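PDB 4A39: metallo-carboxypeptidase from Pseudomonas aeruginosa, which is a zinc-dependent carboxypeptidase of the M14 family that probably trims C-terminal residues from peptides or proteins. Local coordinates for residues 70-75 / 100-105; 50-55 / 82-87. All coordinates share one frame; numbering follows the deposited sequence.

Contact 1: residues 70-75 / 100-105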
loop_
_atom_site.group_PDB
_atom_site.type_symbol
_atom_site.label_atom_id
_atom_site.label_comp_id
_atom_site.label_asym_id
_atom_site.label_seq_id
_atom_site.Cartn_x
_atom_site.Cartn_y
_atom_site.Cartn_z
ATOM N N VAL A 70 14.329 18.144 8.720
ATOM C CA VAL A 70 15.274 18.108 9.832
ATOM C C VAL A 70 15.218 16.940 10.806
ATOM O O VAL A 70 16.231 16.617 11.431
ATOM C CB VAL A 70 15.198 19.412 10.661
ATOM C CG1 VAL A 70 15.339 20.620 9.747
ATOM C CG2 VAL A 70 13.893 19.463 11.441
ATOM N N ASN A 71 14.060 16.300 10.942
ATOM C CA ASN A 71 13.951 15.193 11.886
ATOM C C ASN A 71 13.879 13.815 11.232
ATOM O O ASN A 71 13.450 12.844 11.850
ATOM C CB ASN A 71 12.754 15.414 12.825
ATOM C CG ASN A 71 11.421 15.414 12.099
ATOM O OD1 ASN A 71 11.363 15.563 10.878
ATOM N ND2 ASN A 71 10.334 15.259 12.860
ATOM N N ALA A 72 14.325 13.730 9.984
ATOM C CA ALA A 72 14.320 12.459 9.262
ATOM C C ALA A 72 15.118 11.399 10.030
ATOM O O ALA A 72 14.793 10.214 9.997
ATOM C CB ALA A 72 14.906 12.654 7.860
ATOM N N GLY A 73 16.161 11.832 10.730
ATOM C CA GLY A 73 16.974 10.894 11.487
ATOM C C GLY A 73 16.234 10.182 12.610
ATOM O O GLY A 73 16.683 9.134 13.079
ATOM N N GLN A 74 15.109 10.742 13.048
ATOM C CA GLN A 74 14.323 10.141 14.127
ATOM C C GLN A 74 13.106 9.384 13.614
ATOM O O GLN A 74 12.288 8.919 14.407
ATOM C CB GLN A 74 13.825 11.213 15.102
ATOM C CG GLN A 74 14.901 11.997 15.828
ATOM C CD GLN A 74 14.305 13.025 16.774
ATOM O OE1 GLN A 74 13.615 13.954 16.351
ATOM N NE2 GLN A 74 14.562 12.856 18.065
ATOM N N SER A 75 12.974 9.265 12.296
ATOM C CA SER A 75 11.827 8.572 11.722
ATOM C C SER A 75 11.832 7.074 12.019
ATOM O O SER A 75 12.833 6.517 12.468
ATOM C CB SER A 75 11.770 8.798 10.208
ATOM O OG SER A 75 12.831 8.129 9.547
ATOM N N SER A 100 17.611 14.233 -4.295
ATOM C CA SER A 100 17.574 14.163 -2.839
ATOM C C SER A 100 18.843 13.535 -2.270
ATOM O O SER A 100 19.483 12.713 -2.924
ATOM C CB SER A 100 16.360 13.339 -2.394
ATOM O OG SER A 100 15.179 13.800 -3.027
ATOM N N GLN A 101 19.204 13.940 -1.053
ATOM C CA GLN A 101 20.379 13.403 -0.370
ATOM C C GLN A 101 20.023 13.235 1.102
ATOM O O GLN A 101 19.096 13.878 1.599
ATOM C CB GLN A 101 21.573 14.356 -0.473
ATOM C CG GLN A 101 21.851 14.929 -1.849
ATOM C CD GLN A 101 20.943 16.093 -2.190
ATOM O OE1 GLN A 101 20.689 16.965 -1.350
ATOM N NE2 GLN A 101 20.467 16.128 -3.427
ATOM N N TYR A 102 20.771 12.384 1.797
ATOM C CA TYR A 102 20.533 12.140 3.213
ATOM C C TYR A 102 21.822 12.169 4.035
ATOM O O TYR A 102 22.804 11.508 3.693
ATOM C CB TYR A 102 19.842 10.781 3.401
ATOM C CG TYR A 102 19.558 10.434 4.850
ATOM C CD1 TYR A 102 18.639 11.169 5.596
ATOM C CD2 TYR A 102 20.224 9.382 5.478
ATOM C CE1 TYR A 102 18.389 10.866 6.940
ATOM C CE2 TYR A 102 19.983 9.071 6.817
ATOM C CZ TYR A 102 19.068 9.815 7.539
ATOM O OH TYR A 102 18.832 9.507 8.863
ATOM N N ASP A 103 21.816 12.950 5.111
ATOM C CA ASP A 103 22.962 13.031 6.015
ATOM C C ASP A 103 22.478 13.295 7.441
ATOM O O ASP A 103 21.283 13.220 7.717
ATOM C CB ASP A 103 23.958 14.111 5.568
ATOM C CG ASP A 103 23.330 15.481 5.442
ATOM O OD1 ASP A 103 22.409 15.791 6.222
ATOM O OD2 ASP A 103 23.773 16.259 4.568
ATOM N N ALA A 104 23.399 13.604 8.347
ATOM C CA ALA A 104 23.039 13.839 9.740
ATOM C C ALA A 104 22.057 14.986 9.939
ATOM O O ALA A 104 21.370 15.044 10.960
ATOM C CB ALA A 104 24.295 14.083 10.570
ATOM N N ASP A 105 21.987 15.892 8.967
ATOM C CA ASP A 105 21.092 17.041 9.063
ATOM C C ASP A 105 19.663 16.709 8.624
ATOM O O ASP A 105 18.735 17.487 8.864
ATOM C CB ASP A 105 21.642 18.205 8.234
ATOM C CG ASP A 105 20.848 19.484 8.428
ATOM O OD1 ASP A 105 20.594 19.851 9.595
ATOM O OD2 ASP A 105 20.486 20.127 7.419
#

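Contact 2: residues 50-55 / 82-87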
loop_
_atom_site.group_PDB
_atom_site.type_symbol
_atom_site.label_atom_id
_atom_site.label_comp_id
_atom_site.label_asym_id
_atom_site.label_seq_id
_atom_site.Cartn_x
_atom_site.Cartn_y
_atom_site.Cartn_z
ATOM N N GLN A 50 7.255 8.970 8.993
ATOM C CA GLN A 50 8.120 8.827 7.826
ATOM C C GLN A 50 7.397 9.489 6.658
ATOM O O GLN A 50 7.998 10.241 5.896
ATOM C CB GLN A 50 8.394 7.357 7.501
ATOM C CG GLN A 50 9.453 7.174 6.411
ATOM C CD GLN A 50 10.782 6.651 6.941
ATOM O OE1 GLN A 50 11.025 6.631 8.149
ATOM N NE2 GLN A 50 11.653 6.229 6.028
ATOM N N TRP A 51 6.103 9.201 6.529
ATOM C CA TRP A 51 5.282 9.781 5.470
ATOM C C TRP A 51 5.149 11.292 5.645
ATOM O O TRP A 51 4.970 11.783 6.757
ATOM C CB TRP A 51 3.882 9.135 5.465
ATOM C CG TRP A 51 2.861 9.891 4.650
ATOM C CD1 TRP A 51 2.037 10.893 5.089
ATOM C CD2 TRP A 51 2.608 9.751 3.245
ATOM N NE1 TRP A 51 1.292 11.385 4.043
ATOM C CE2 TRP A 51 1.624 10.705 2.899
ATOM C CE3 TRP A 51 3.122 8.916 2.241
ATOM C CZ2 TRP A 51 1.142 10.847 1.591
ATOM C CZ3 TRP A 51 2.643 9.058 0.938
ATOM C CH2 TRP A 51 1.662 10.017 0.628
ATOM N N PHE A 52 5.271 12.022 4.541
ATOM C CA PHE A 52 5.124 13.473 4.550
ATOM C C PHE A 52 4.372 13.850 3.283
ATOM O O PHE A 52 4.396 13.112 2.299
ATOM C CB PHE A 52 6.496 14.172 4.603
ATOM C CG PHE A 52 7.385 13.887 3.420
ATOM C CD1 PHE A 52 7.296 14.649 2.258
ATOM C CD2 PHE A 52 8.330 12.868 3.481
ATOM C CE1 PHE A 52 8.138 14.400 1.172
ATOM C CE2 PHE A 52 9.176 12.606 2.406
ATOM C CZ PHE A 52 9.080 13.375 1.245
ATOM N N HIS A 53 3.688 14.987 3.322
ATOM C CA HIS A 53 2.912 15.466 2.185
ATOM C C HIS A 53 2.544 16.917 2.470
ATOM O O HIS A 53 1.829 17.206 3.425
ATOM C CB HIS A 53 1.645 14.609 2.030
ATOM C CG HIS A 53 0.792 14.976 0.854
ATOM N ND1 HIS A 53 -0.455 14.427 0.646
ATOM C CD2 HIS A 53 1.002 15.832 -0.176
ATOM C CE1 HIS A 53 -0.978 14.928 -0.458
ATOM N NE2 HIS A 53 -0.115 15.782 -0.977
ATOM N N PHE A 54 3.042 17.833 1.647
ATOM C CA PHE A 54 2.750 19.246 1.841
ATOM C C PHE A 54 2.706 20.022 0.538
ATOM O O PHE A 54 3.191 19.560 -0.497
ATOM C CB PHE A 54 3.774 19.901 2.784
ATOM C CG PHE A 54 5.199 19.816 2.303
ATOM C CD1 PHE A 54 5.985 18.708 2.605
ATOM C CD2 PHE A 54 5.760 20.854 1.554
ATOM C CE1 PHE A 54 7.311 18.633 2.171
ATOM C CE2 PHE A 54 7.084 20.786 1.116
ATOM C CZ PHE A 54 7.861 19.673 1.427
ATOM N N LYS A 55 2.111 21.209 0.598
ATOM C CA LYS A 55 2.000 22.072 -0.569
ATOM C C LYS A 55 2.760 23.373 -0.336
ATOM O O LYS A 55 2.769 23.911 0.773
ATOM C CB LYS A 55 0.530 22.400 -0.863
ATOM C CG LYS A 55 -0.319 21.210 -1.278
ATOM C CD LYS A 55 -1.706 21.666 -1.714
ATOM C CE LYS A 55 -2.614 20.488 -2.012
ATOM N NZ LYS A 55 -3.974 20.930 -2.439
ATOM N N SER A 82 18.494 6.738 2.717
ATOM C CA SER A 82 19.604 6.655 1.780
ATOM C C SER A 82 19.102 6.076 0.457
ATOM O O SER A 82 18.480 5.013 0.430
ATOM C CB SER A 82 20.716 5.773 2.354
ATOM O OG SER A 82 21.795 5.656 1.444
ATOM N N GLY A 83 19.357 6.792 -0.634
ATOM C CA GLY A 83 18.929 6.330 -1.942
ATOM C C GLY A 83 17.502 6.705 -2.301
ATOM O O GLY A 83 17.028 6.398 -3.399
ATOM N N TYR A 84 16.810 7.361 -1.379
ATOM C CA TYR A 84 15.429 7.767 -1.618
ATOM C C TYR A 84 15.339 9.168 -2.214
ATOM O O TYR A 84 15.994 10.099 -1.744
ATOM C CB TYR A 84 14.621 7.734 -0.317
ATOM C CG TYR A 84 13.253 8.358 -0.477
ATOM C CD1 TYR A 84 12.215 7.663 -1.095
ATOM C CD2 TYR A 84 13.028 9.683 -0.105
ATOM C CE1 TYR A 84 10.984 8.281 -1.354
ATOM C CE2 TYR A 84 11.810 10.307 -0.356
ATOM C CZ TYR A 84 10.797 9.605 -0.984
ATOM O OH TYR A 84 9.613 10.244 -1.260
ATOM N N GLN A 85 14.514 9.304 -3.247
ATOM C CA GLN A 85 14.298 10.585 -3.910
ATOM C C GLN A 85 12.845 10.993 -3.684
ATOM O O GLN A 85 11.931 10.227 -3.988
ATOM C CB GLN A 85 14.560 10.464 -5.416
ATOM C CG GLN A 85 15.942 9.931 -5.792
ATOM C CD GLN A 85 17.076 10.776 -5.242
ATOM O OE1 GLN A 85 17.718 10.415 -4.252
ATOM N NE2 GLN A 85 17.323 11.911 -5.878
ATOM N N ALA A 86 12.637 12.194 -3.146
ATOM C CA ALA A 86 11.293 12.706 -2.881
ATOM C C ALA A 86 10.489 12.879 -4.166
ATOM O O ALA A 86 11.056 13.081 -5.236
ATOM C CB ALA A 86 11.380 14.040 -2.151
ATOM N N VAL A 87 9.164 12.808 -4.045
ATOM C CA VAL A 87 8.283 12.959 -5.194
ATOM C C VAL A 87 7.599 14.323 -5.129
ATOM O O VAL A 87 7.296 14.827 -4.045
ATOM C CB VAL A 87 7.204 11.851 -5.213
ATOM C CG1 VAL A 87 6.654 11.686 -6.612
ATOM C CG2 VAL A 87 7.793 10.540 -4.705
#

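Contact 1: residues 70-75 / 100-105
Val-70 and Asp-105 bring the two backbones closest, with their CA atoms 6.0 Å apart, and farther on Gly-73 CA lies 7.0 Å from Ala-104 CA. At the Val-70 end the contact involves main chain on both sides. Val-70 CA sits 3.6 Å from Asp-105 O, while the valine methyls stay a little farther off. The other end is made by one long side chain. Tyr-102 has CG anti to its backbone N (chi1 180°), and this sends the ring out from the strand to the turn at residues 72-74. Its edge meets Ala-72: the methyl CB lies near the ring plane, 4.0 Å from Tyr-102 CE1. The phenol oxygen goes past that methyl and packs on the backbone of the next residue, with Tyr-102 OH 3.5 Å from Gly-73 CA. The turn is braced internally by a backbone hydrogen bond from Gln-74 N to Asn-71 O of 2.9 Å, and Ser-75 N bonds to Ala-72 O in the same way.

In the N-terminal β-domain, strand 96-103 turns tightly into strand 106-111 through residues 104 and 105. Segment 70-75 leaves strand 65-69, which pairs with the far side of 106-111. Tyr-102 therefore reaches past the intervening strand, whose Leu-107 also touches Ala-72. The indole of Trp-81 meets the Tyr-102 ring with planes at about 35°, and its NE1 donates to Ala-72 O. The Asp-105 carboxylate is engaged elsewhere: OD2 forms a salt bridge with Arg-37 of strand 36-39 and a hydrogen bond with His-108.

Contact 2: residues 50-55 / 82-87
Phe-52 meets Tyr-84 and Ala-86 with the far end of its ring, and a single atom, CZ, makes the closest approaches to both. Phe-52 CZ is 4.0 Å from Tyr-84 OH and 4.2 Å from Ala-86 CB. The alanine methyl lies at the edge of the phenylalanine ring, near its plane. The Phe-52 and Tyr-84 side chains approach each other from opposite directions, and their rings meet obliquely. Tyr-84 CE2 is slightly farther off, 4.4 Å from Phe-52 CZ. The backbones stay well apart: Phe-52 CA and Ala-86 CA are 9.7 Å from each other. Phe-52 CG lies between the backbone N and the carbonyl carbon (chi1 62°), and from there the ring spans much of this gap. In Tyr-84, CG is anti to N (chi1 171°), which carries the phenol toward Phe-52.

Tyr-122 steadies both aromatic residues: its carbonyl O accepts a hydrogen bond from Tyr-84 OH, and its backbone is hydrogen-bonded to that of Phe-52. The buried phenol thus has a polar partner although it also packs on an apolar ring. Leu-69 lies against Phe-52, and Val-98 and Phe-109 lie against Ala-86. These neighbours come from strands 65-69, 96-103 and 106-111. The cluster is apolar core packing of the β-rich N-terminal domain of cytosolic carboxypeptidases.

Contacts 1 and 2 lie in the same N-terminal β-domain, with centres 11 Å apart, and both reach its mixed nine-stranded sheet. Their segments alternate along the chain in the order 50-55, 70-75, 82-87, 100-105. Two probable hydrogen bonds join them directly: Ser-75 OG with Gln-50 OE1, and Ser-100 OG with Ala-86 N. Contact 1 lies farther out, at the surface and away from the zinc site. Contact 2 is buried and belongs to the part of the domain that appears to pack beside the catalytic domain. There Trp-51 stacks on His-184, the residue that follows the zinc ligand Glu-183 in sequence. The side chains of Tyr-84 and Glu-183 are about 12 Å apart.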